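Local structure of flagellar protein (Xanthomonas campestris pv. campestris, 3C12) at residues Val66-Asp71 against Tyr85-Thr90. The protein is probably required for building the flagellar hook, which it caps, perhaps serving as a scaffold, and is represented here by its C-terminal part. Sequence-based numbering, arbitrary orientation.
Sequences VSFAWD and YGITAT
Trp-70 drives the edge of its six-membered ring down onto the face of Tyr-85, a T-shaped stack with centroids 5.2 Å apart and planes at 71°. The outer carbons do the touching: CZ3 of Trp-70 lies 3.9 Å from CD1 of Tyr-85, and CH2 stands over the middle of the phenol ring. With CG anti to the backbone N (chi1 179°), the long indole reaches across to the opposite strand; the CA atoms of Trp-70 and Ile-87 are 10.1 Å apart, too far for backbone pairing, and the broad face of Tyr-85 helps fill the gap. Each polar end still reaches a backbone carbonyl: NE1 of Trp-70 bonds to O of Thr-73, and OH of Tyr-85 to O of Ala-81. Ile-23 and Ile-45 pack against both.

Two residues beyond Tyr-85 on the same strand, Ile-87 approaches Phe-68 from the opposite direction. Its extended side chain (chi1 179°) carries CD1 over one face of the phenyl ring, 3.8 Å from the centroid, in a CH-pi contact displaced toward the rim at CZ. A slim methyl suits a flat ring here, and Phe-43 meets that ring too.

Strands 64-70 and 83-93 thus face each other across the core of the Ig-like beta sandwich. Without hydrogen bonds between the two segments, close packing, exclusion of water and weak edge-to-face and CH-pi attractions join them.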
loop_
_atom_site.group_PDB
_atom_site.type_symbol
_atom_site.label_atom_id
_atom_site.label_comp_id
_atom_site.label_asym_id
_atom_site.label_seq_id
_atom_site.Cartn_x
_atom_site.Cartn_y
_atom_site.Cartn_z
ATOM N N VAL A 66 -6.518 -0.600 12.587
ATOM C CA VAL A 66 -5.540 -0.457 13.650
ATOM C C VAL A 66 -4.624 0.711 13.277
ATOM O O VAL A 66 -4.088 0.761 12.177
ATOM C CB VAL A 66 -4.716 -1.746 13.822
ATOM C CG1 VAL A 66 -3.742 -1.586 14.984
ATOM C CG2 VAL A 66 -5.643 -2.925 14.062
ATOM N N SER A 67 -4.464 1.654 14.200
ATOM C CA SER A 67 -3.635 2.834 13.972
ATOM C C SER A 67 -2.202 2.647 14.436
ATOM O O SER A 67 -1.910 1.770 15.242
ATOM C CB SER A 67 -4.224 4.039 14.705
ATOM O OG SER A 67 -5.586 4.231 14.366
ATOM N N PHE A 68 -1.314 3.489 13.924
ATOM C CA PHE A 68 0.095 3.439 14.291
ATOM C C PHE A 68 0.623 4.862 14.368
ATOM O O PHE A 68 0.063 5.771 13.757
ATOM C CB PHE A 68 0.899 2.632 13.260
ATOM C CG PHE A 68 1.102 3.334 11.943
ATOM C CD1 PHE A 68 2.016 4.374 11.825
ATOM C CD2 PHE A 68 0.378 2.954 10.821
ATOM C CE1 PHE A 68 2.202 5.020 10.615
ATOM C CE2 PHE A 68 0.559 3.596 9.608
ATOM C CZ PHE A 68 1.473 4.631 9.506
ATOM N N ALA A 69 1.700 5.056 15.119
ATOM C CA ALA A 69 2.290 6.377 15.260
ATOM C C ALA A 69 3.772 6.298 15.589
ATOM O O ALA A 69 4.171 5.655 16.558
ATOM C CB ALA A 69 1.558 7.164 16.336
ATOM N N TRP A 70 4.588 6.949 14.768
ATOM C CA TRP A 70 6.022 6.968 14.984
ATOM C C TRP A 70 6.396 8.362 15.452
ATOM O O TRP A 70 6.000 9.354 14.841
ATOM C CB TRP A 70 6.772 6.616 13.696
ATOM C CG TRP A 70 8.258 6.651 13.854
ATOM C CD1 TRP A 70 8.977 6.207 14.925
ATOM C CD2 TRP A 70 9.213 7.151 12.911
ATOM N NE1 TRP A 70 10.319 6.400 14.709
ATOM C CE2 TRP A 70 10.492 6.978 13.480
ATOM C CE3 TRP A 70 9.113 7.728 11.640
ATOM C CZ2 TRP A 70 11.664 7.362 12.823
ATOM C CZ3 TRP A 70 10.281 8.110 10.987
ATOM C CH2 TRP A 70 11.538 7.924 11.580
ATOM N N ASP A 71 7.145 8.425 16.550
ATOM C CA ASP A 71 7.580 9.688 17.129
ATOM C C ASP A 71 8.782 10.294 16.409
ATOM O O ASP A 71 9.269 11.353 16.789
ATOM C CB ASP A 71 7.914 9.499 18.609
ATOM C CG ASP A 71 8.757 8.279 18.857
ATOM O OD1 ASP A 71 9.609 7.974 18.001
ATOM O OD2 ASP A 71 8.575 7.629 19.905
ATOM N N TYR A 85 10.577 8.014 5.081
ATOM C CA TYR A 85 11.060 6.732 5.559
ATOM C C TYR A 85 10.111 5.636 5.133
ATOM O O TYR A 85 8.901 5.860 5.037
ATOM C CB TYR A 85 11.175 6.732 7.080
ATOM C CG TYR A 85 12.281 7.595 7.595
ATOM C CD1 TYR A 85 12.131 8.978 7.698
ATOM C CD2 TYR A 85 13.502 7.035 7.951
ATOM C CE1 TYR A 85 13.172 9.780 8.140
ATOM C CE2 TYR A 85 14.553 7.824 8.397
ATOM C CZ TYR A 85 14.383 9.190 8.488
ATOM O OH TYR A 85 15.438 9.953 8.926
ATOM N N GLY A 86 10.660 4.450 4.882
ATOM C CA GLY A 86 9.833 3.330 4.475
ATOM C C GLY A 86 9.161 2.648 5.653
ATOM O O GLY A 86 9.753 2.511 6.723
ATOM N N ILE A 87 7.916 2.233 5.468
ATOM C CA ILE A 87 7.198 1.552 6.534
ATOM C C ILE A 87 6.545 0.257 6.065
ATOM O O ILE A 87 5.871 0.210 5.037
ATOM C CB ILE A 87 6.112 2.450 7.180
ATOM C CG1 ILE A 87 5.393 1.649 8.267
ATOM C CG2 ILE A 87 5.128 2.952 6.137
ATOM C CD1 ILE A 87 4.228 2.352 8.882
ATOM N N THR A 88 6.765 -0.797 6.837
ATOM C CA THR A 88 6.209 -2.106 6.542
ATOM C C THR A 88 5.401 -2.594 7.738
ATOM O O THR A 88 5.809 -2.437 8.889
ATOM C CB THR A 88 7.328 -3.105 6.223
ATOM O OG1 THR A 88 7.992 -2.687 5.026
ATOM C CG2 THR A 88 6.764 -4.502 6.023
ATOM N N ALA A 89 4.243 -3.175 7.463
ATOM C CA ALA A 89 3.394 -3.659 8.534
ATOM C C ALA A 89 3.157 -5.137 8.407
ATOM O O ALA A 89 2.768 -5.636 7.351
ATOM C CB ALA A 89 2.072 -2.929 8.525
ATOM N N THR A 90 3.406 -5.843 9.501
ATOM C CA THR A 90 3.206 -7.278 9.527
ATOM C C THR A 90 2.303 -7.664 10.667
ATOM O O THR A 90 2.531 -7.303 11.823
ATOM C CB THR A 90 4.509 -8.023 9.693
ATOM O OG1 THR A 90 5.461 -7.525 8.747
ATOM C CG2 THR A 90 4.279 -9.523 9.467
#